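Local coordinates for anopheles Plasmodium-responsive Leucine-rich repeat protein 1B (Anopheles gambiae, PDB 4XGO), which probably acts in the mosquito's response to Plasmodium and probably interacts with LRIM1, this piece being its leucine-rich repeat domain, at residues A[48-62]-A[70-84]. Sequence-based numbering, arbitrary orientation.
Sequences TIQKLYMRFNVIRYL and VPLLTVLMLDRNDLS. With ACT (acetate ion), chain F.
Lys51, Leu52 and Tyr53 pair in parallel with Val75, Leu76 and Met77. Leu52 N donates to Val75 O, Met77 N to Leu52 O, and Met54 N to Met77 O. Gln50 O takes two donors, Thr74 N at 2.7 Å and Val75 N at 3.2 Å.

Past the strands, Asn81 joins the turns with its amide. ND2 gives one hydrogen to Met54 O (2.9 Å) and the other to Leu78 O. OD1 accepts from Ile59 N at 3.0 Å in a nearly straight bond. Asn57 ND2 reaches Met54 O from the opposite face of that carbonyl, and also Leu30 O; its OD1 accepts from Leu33 N and Ile35 N. The Leu30 and Ile35 bonds match those of Asn81.

On the inner side, Leu52 lies alongside Leu76, with CD2 against CD1. Leu78 CD2 touches Met54 CB and Ile59 CD1. Leu83 CD2 packs against Ile59 and Leu62.

On the other face, Met77 runs beside Tyr53; in the conformer described, SD lies obliquely by the ring, a tentative Met-aromatic contact. A turn at chi3 (81°), beyond an extended chi2, carries Arg55 NE to a salt bridge with Asp79 OD2 (3.0 Å), from above the carboxylate plane. Asp79 OD1 bonds Ser101 OG. Arg55 NH1 bonds Gly32 O of the second subunit. Arg80 packs CG against Phe56 CE1, then turns its guanidinium edge to an acetate, probably from the crystallisation liquor.

Short parallel strands, an inward leucine core and asparagines at the same place in successive coils are the signature of a leucine-rich repeat solenoid, here near its N-terminal end.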
loop_
_atom_site.group_PDB
_atom_site.type_symbol
_atom_site.label_atom_id
_atom_site.label_comp_id
_atom_site.label_asym_id
_atom_site.label_seq_id
_atom_site.Cartn_x
_atom_site.Cartn_y
_atom_site.Cartn_z
ATOM N N THR A 48 -15.762 -24.059 18.388
ATOM C CA THR A 48 -16.989 -23.330 18.098
ATOM C C THR A 48 -16.854 -22.322 16.935
ATOM O O THR A 48 -17.853 -21.831 16.455
ATOM C CB THR A 48 -17.463 -22.547 19.340
ATOM O OG1 THR A 48 -16.383 -21.743 19.830
ATOM C CG2 THR A 48 -17.927 -23.491 20.451
ATOM N N ILE A 49 -15.632 -22.037 16.486
ATOM C CA ILE A 49 -15.410 -20.955 15.481
ATOM C C ILE A 49 -16.112 -21.250 14.149
ATOM O O ILE A 49 -15.934 -22.327 13.545
ATOM C CB ILE A 49 -13.909 -20.731 15.231
ATOM C CG1 ILE A 49 -13.248 -20.174 16.490
ATOM C CG2 ILE A 49 -13.690 -19.779 14.043
ATOM C CD1 ILE A 49 -11.740 -20.297 16.495
ATOM N N GLN A 50 -16.927 -20.300 13.707
ATOM C CA GLN A 50 -17.531 -20.350 12.390
ATOM C C GLN A 50 -16.920 -19.305 11.460
ATOM O O GLN A 50 -16.846 -19.532 10.270
ATOM C CB GLN A 50 -19.018 -20.117 12.489
ATOM C CG GLN A 50 -19.736 -21.255 13.203
ATOM C CD GLN A 50 -21.203 -20.976 13.371
ATOM O OE1 GLN A 50 -21.782 -20.186 12.629
ATOM N NE2 GLN A 50 -21.815 -21.610 14.364
ATOM N N LYS A 51 -16.536 -18.150 12.001
ATOM C CA LYS A 51 -15.877 -17.097 11.200
ATOM C C LYS A 51 -14.549 -16.729 11.825
ATOM O O LYS A 51 -14.482 -16.316 12.990
ATOM C CB LYS A 51 -16.758 -15.858 11.081
ATOM C CG LYS A 51 -18.126 -16.138 10.505
ATOM C CD LYS A 51 -18.825 -14.827 10.186
ATOM C CE LYS A 51 -20.230 -15.090 9.683
ATOM N NZ LYS A 51 -20.961 -13.812 9.467
ATOM N N LEU A 52 -13.477 -16.885 11.051
ATOM C CA LEU A 52 -12.131 -16.678 11.556
ATOM C C LEU A 52 -11.449 -15.587 10.760
ATOM O O LEU A 52 -11.241 -15.737 9.556
ATOM C CB LEU A 52 -11.324 -17.966 11.452
ATOM C CG LEU A 52 -9.872 -17.955 11.908
ATOM C CD1 LEU A 52 -9.764 -17.462 13.337
ATOM C CD2 LEU A 52 -9.288 -19.368 11.733
ATOM N N TYR A 53 -11.139 -14.487 11.436
ATOM C CA TYR A 53 -10.508 -13.340 10.795
ATOM C C TYR A 53 -9.059 -13.236 11.233
ATOM O O TYR A 53 -8.786 -13.067 12.430
ATOM C CB TYR A 53 -11.245 -12.049 11.141
ATOM C CG TYR A 53 -12.740 -12.040 10.953
ATOM C CD1 TYR A 53 -13.350 -12.780 9.955
ATOM C CD2 TYR A 53 -13.547 -11.223 11.759
ATOM C CE1 TYR A 53 -14.712 -12.732 9.751
ATOM C CE2 TYR A 53 -14.919 -11.151 11.561
ATOM C CZ TYR A 53 -15.501 -11.907 10.575
ATOM O OH TYR A 53 -16.863 -11.841 10.363
ATOM N N MET A 54 -8.129 -13.388 10.277
ATOM C CA MET A 54 -6.685 -13.255 10.548
ATOM C C MET A 54 -6.000 -12.325 9.533
ATOM O O MET A 54 -4.828 -12.504 9.159
ATOM C CB MET A 54 -6.012 -14.644 10.597
ATOM C CG MET A 54 -6.599 -15.532 11.667
ATOM S SD MET A 54 -5.716 -17.110 11.811
ATOM C CE MET A 54 -6.541 -18.056 10.571
ATOM N N ARG A 55 -6.736 -11.293 9.140
ATOM C CA ARG A 55 -6.260 -10.299 8.176
ATOM C C ARG A 55 -5.209 -9.379 8.831
ATOM O O ARG A 55 -5.210 -9.200 10.047
ATOM C CB ARG A 55 -7.422 -9.393 7.728
ATOM C CG ARG A 55 -8.709 -10.058 7.250
ATOM C CD ARG A 55 -9.800 -8.995 7.017
ATOM N NE ARG A 55 -9.598 -8.370 5.709
ATOM C CZ ARG A 55 -9.895 -7.121 5.362
ATOM N NH1 ARG A 55 -10.420 -6.250 6.204
ATOM N NH2 ARG A 55 -9.630 -6.724 4.128
ATOM N N PHE A 56 -4.313 -8.830 8.010
ATOM C CA PHE A 56 -3.337 -7.830 8.433
ATOM C C PHE A 56 -2.411 -8.349 9.525
ATOM O O PHE A 56 -2.166 -7.675 10.531
ATOM C CB PHE A 56 -4.025 -6.535 8.895
ATOM C CG PHE A 56 -4.964 -5.949 7.880
ATOM C CD1 PHE A 56 -4.481 -5.209 6.833
ATOM C CD2 PHE A 56 -6.335 -6.092 8.023
ATOM C CE1 PHE A 56 -5.349 -4.628 5.918
ATOM C CE2 PHE A 56 -7.207 -5.531 7.109
ATOM C CZ PHE A 56 -6.714 -4.810 6.055
ATOM N N ASN A 57 -1.901 -9.554 9.321
ATOM C CA ASN A 57 -0.885 -10.105 10.197
ATOM C C ASN A 57 0.386 -10.293 9.381
ATOM O O ASN A 57 0.559 -9.666 8.328
ATOM C CB ASN A 57 -1.406 -11.405 10.825
ATOM C CG ASN A 57 -2.396 -11.156 11.950
ATOM O OD1 ASN A 57 -2.045 -10.584 12.999
ATOM N ND2 ASN A 57 -3.625 -11.586 11.753
ATOM N N VAL A 58 1.294 -11.145 9.843
ATOM C CA VAL A 58 2.524 -11.391 9.089
ATOM C C VAL A 58 2.740 -12.895 8.941
ATOM O O VAL A 58 3.859 -13.393 9.064
ATOM C CB VAL A 58 3.746 -10.677 9.727
ATOM C CG1 VAL A 58 3.676 -9.178 9.445
ATOM C CG2 VAL A 58 3.824 -10.933 11.215
ATOM N N ILE A 59 1.660 -13.599 8.633
ATOM C CA ILE A 59 1.666 -15.047 8.585
ATOM C C ILE A 59 2.392 -15.495 7.315
ATOM O O ILE A 59 2.052 -15.073 6.210
ATOM C CB ILE A 59 0.239 -15.627 8.627
ATOM C CG1 ILE A 59 -0.458 -15.280 9.955
ATOM C CG2 ILE A 59 0.270 -17.136 8.421
ATOM C CD1 ILE A 59 -1.974 -15.355 9.887
ATOM N N ARG A 60 3.406 -16.343 7.492
ATOM C CA ARG A 60 4.239 -16.812 6.373
ATOM C C ARG A 60 3.838 -18.197 5.871
ATOM O O ARG A 60 3.931 -18.473 4.668
ATOM C CB ARG A 60 5.708 -16.792 6.799
ATOM C CG ARG A 60 6.692 -17.213 5.733
ATOM C CD ARG A 60 6.851 -16.200 4.620
ATOM N NE ARG A 60 7.650 -16.782 3.541
ATOM C CZ ARG A 60 7.166 -17.532 2.552
ATOM N NH1 ARG A 60 5.863 -17.798 2.466
ATOM N NH2 ARG A 60 8.002 -18.019 1.638
ATOM N N TYR A 61 3.411 -19.063 6.790
ATOM C CA TYR A 61 2.973 -20.430 6.475
ATOM C C TYR A 61 1.757 -20.805 7.286
ATOM O O TYR A 61 1.593 -20.343 8.420
ATOM C CB TYR A 61 4.059 -21.459 6.837
ATOM C CG TYR A 61 5.406 -21.151 6.283
ATOM C CD1 TYR A 61 5.689 -21.368 4.939
ATOM C CD2 TYR A 61 6.408 -20.640 7.100
ATOM C CE1 TYR A 61 6.943 -21.076 4.419
ATOM C CE2 TYR A 61 7.661 -20.347 6.592
ATOM C CZ TYR A 61 7.923 -20.567 5.261
ATOM O OH TYR A 61 9.172 -20.268 4.766
ATOM N N LEU A 62 0.910 -21.650 6.707
ATOM C CA LEU A 62 -0.155 -22.313 7.440
ATOM C C LEU A 62 0.212 -23.790 7.623
ATOM O O LEU A 62 0.524 -24.456 6.637
ATOM C CB LEU A 62 -1.468 -22.253 6.675
ATOM C CG LEU A 62 -2.111 -20.886 6.438
ATOM C CD1 LEU A 62 -3.324 -21.081 5.545
ATOM C CD2 LEU A 62 -2.512 -20.203 7.727
ATOM N N VAL A 70 -11.324 -26.626 13.465
ATOM C CA VAL A 70 -12.456 -25.722 13.236
ATOM C C VAL A 70 -13.399 -26.230 12.125
ATOM O O VAL A 70 -13.577 -25.577 11.084
ATOM C CB VAL A 70 -11.996 -24.253 13.013
ATOM C CG1 VAL A 70 -11.445 -23.669 14.305
ATOM C CG2 VAL A 70 -10.951 -24.135 11.906
ATOM N N PRO A 71 -14.075 -27.373 12.366
ATOM C CA PRO A 71 -14.888 -27.975 11.297
ATOM C C PRO A 71 -16.165 -27.204 10.930
ATOM O O PRO A 71 -16.744 -27.447 9.867
ATOM C CB PRO A 71 -15.218 -29.362 11.855
ATOM C CG PRO A 71 -15.243 -29.158 13.327
ATOM C CD PRO A 71 -14.154 -28.156 13.614
ATOM N N LEU A 72 -16.565 -26.247 11.757
ATOM C CA LEU A 72 -17.750 -25.446 11.485
ATOM C C LEU A 72 -17.423 -24.183 10.683
ATOM O O LEU A 72 -18.311 -23.388 10.454
ATOM C CB LEU A 72 -18.430 -25.033 12.784
ATOM C CG LEU A 72 -18.820 -26.181 13.721
ATOM C CD1 LEU A 72 -19.526 -25.599 14.932
ATOM C CD2 LEU A 72 -19.687 -27.198 12.993
ATOM N N LEU A 73 -16.162 -24.028 10.276
ATOM C CA LEU A 73 -15.694 -22.810 9.603
ATOM C C LEU A 73 -16.524 -22.521 8.356
ATOM O O LEU A 73 -16.617 -23.360 7.459
ATOM C CB LEU A 73 -14.219 -22.991 9.242
ATOM C CG LEU A 73 -13.461 -21.790 8.704
ATOM C CD1 LEU A 73 -13.252 -20.751 9.779
ATOM C CD2 LEU A 73 -12.149 -22.288 8.128
ATOM N N THR A 74 -17.111 -21.326 8.299
ATOM C CA THR A 74 -17.840 -20.873 7.139
ATOM C C THR A 74 -17.155 -19.681 6.455
ATOM O O THR A 74 -17.322 -19.515 5.255
ATOM C CB THR A 74 -19.285 -20.473 7.474
ATOM O OG1 THR A 74 -19.280 -19.343 8.348
ATOM C CG2 THR A 74 -20.035 -21.629 8.140
ATOM N N VAL A 75 -16.400 -18.883 7.210
ATOM C CA VAL A 75 -15.743 -17.680 6.665
ATOM C C VAL A 75 -14.316 -17.634 7.160
ATOM O O VAL A 75 -14.088 -17.752 8.362
ATOM C CB VAL A 75 -16.462 -16.390 7.125
ATOM C CG1 VAL A 75 -15.758 -15.149 6.576
ATOM C CG2 VAL A 75 -17.912 -16.396 6.673
ATOM N N LEU A 76 -13.359 -17.534 6.240
ATOM C CA LEU A 76 -11.954 -17.414 6.585
ATOM C C LEU A 76 -11.376 -16.231 5.817
ATOM O O LEU A 76 -11.425 -16.224 4.607
ATOM C CB LEU A 76 -11.192 -18.690 6.225
ATOM C CG LEU A 76 -9.688 -18.674 6.467
ATOM C CD1 LEU A 76 -9.374 -18.593 7.946
ATOM C CD2 LEU A 76 -9.031 -19.901 5.862
ATOM N N MET A 77 -10.808 -15.277 6.553
ATOM C CA MET A 77 -10.211 -14.096 5.938
ATOM C C MET A 77 -8.765 -13.984 6.359
ATOM O O MET A 77 -8.438 -13.852 7.562
ATOM C CB MET A 77 -11.007 -12.853 6.308
ATOM C CG MET A 77 -12.472 -13.011 5.964
ATOM S SD MET A 77 -13.350 -11.455 6.003
ATOM C CE MET A 77 -13.052 -10.867 4.339
ATOM N N LEU A 78 -7.889 -14.096 5.357
ATOM C CA LEU A 78 -6.450 -14.077 5.562
ATOM C C LEU A 78 -5.790 -13.063 4.658
ATOM O O LEU A 78 -4.601 -13.185 4.353
ATOM C CB LEU A 78 -5.868 -15.477 5.297
ATOM C CG LEU A 78 -5.890 -16.332 6.553
ATOM C CD1 LEU A 78 -5.812 -17.798 6.169
ATOM C CD2 LEU A 78 -4.713 -15.927 7.422
ATOM N N ASP A 79 -6.537 -12.015 4.316
ATOM C CA ASP A 79 -6.001 -10.947 3.467
ATOM C C ASP A 79 -4.842 -10.267 4.164
ATOM O O ASP A 79 -4.830 -10.159 5.393
ATOM C CB ASP A 79 -7.054 -9.907 3.118
ATOM C CG ASP A 79 -8.388 -10.517 2.822
ATOM O OD1 ASP A 79 -8.669 -10.902 1.663
ATOM O OD2 ASP A 79 -9.157 -10.632 3.796
ATOM N N ARG A 80 -3.871 -9.808 3.381
ATOM C CA ARG A 80 -2.755 -9.018 3.894
ATOM C C ARG A 80 -1.898 -9.814 4.856
ATOM O O ARG A 80 -1.786 -9.479 6.041
ATOM C CB ARG A 80 -3.240 -7.719 4.560
ATOM C CG ARG A 80 -3.900 -6.776 3.593
ATOM C CD ARG A 80 -2.857 -5.968 2.871
ATOM N NE ARG A 80 -3.509 -5.042 1.955
ATOM C CZ ARG A 80 -2.871 -4.208 1.152
ATOM N NH1 ARG A 80 -1.540 -4.180 1.114
ATOM N NH2 ARG A 80 -3.580 -3.414 0.356
ATOM N N ASN A 81 -1.329 -10.890 4.326
ATOM C CA ASN A 81 -0.328 -11.682 5.043
ATOM C C ASN A 81 0.805 -12.003 4.054
ATOM O O ASN A 81 0.919 -11.356 3.006
ATOM C CB ASN A 81 -0.978 -12.927 5.632
ATOM C CG ASN A 81 -1.679 -12.649 6.935
ATOM O OD1 ASN A 81 -1.026 -12.458 7.971
ATOM N ND2 ASN A 81 -3.003 -12.649 6.909
ATOM N N ASP A 82 1.662 -12.947 4.406
ATOM C CA ASP A 82 2.850 -13.223 3.620
ATOM C C ASP A 82 2.872 -14.651 3.091
ATOM O O ASP A 82 3.933 -15.220 2.892
ATOM C CB ASP A 82 4.090 -12.962 4.478
ATOM C CG ASP A 82 4.194 -11.519 4.911
ATOM O OD1 ASP A 82 3.840 -10.632 4.121
ATOM O OD2 ASP A 82 4.639 -11.256 6.035
ATOM N N LEU A 83 1.713 -15.220 2.814
ATOM C CA LEU A 83 1.656 -16.593 2.330
ATOM C C LEU A 83 2.126 -16.657 0.877
ATOM O O LEU A 83 1.775 -15.794 0.067
ATOM C CB LEU A 83 0.245 -17.149 2.429
ATOM C CG LEU A 83 -0.331 -17.192 3.847
ATOM C CD1 LEU A 83 -1.819 -17.381 3.734
ATOM C CD2 LEU A 83 0.319 -18.311 4.646
ATOM N N SER A 84 2.944 -17.663 0.566
ATOM C CA SER A 84 3.371 -17.911 -0.820
ATOM C C SER A 84 2.755 -19.190 -1.402
ATOM O O SER A 84 2.722 -19.362 -2.618
ATOM C CB SER A 84 4.900 -17.919 -0.937
ATOM O OG SER A 84 5.473 -18.814 -0.010
HETATM C C ACT F . -7.097 -5.267 1.848
HETATM O O ACT F . -8.194 -4.978 2.367
HETATM O OXT ACT F . -6.186 -4.429 1.643
HETATM C CH3 ACT F . -6.875 -6.688 1.478
HETATM O O HOH W 1 -15.355 -24.965 14.019
HETATM O O HOH W 2 -21.298 -18.994 9.935
HETATM O O HOH W 3 1.823 -8.925 5.841
HETATM O O HOH W 4 3.424 -19.927 2.373
#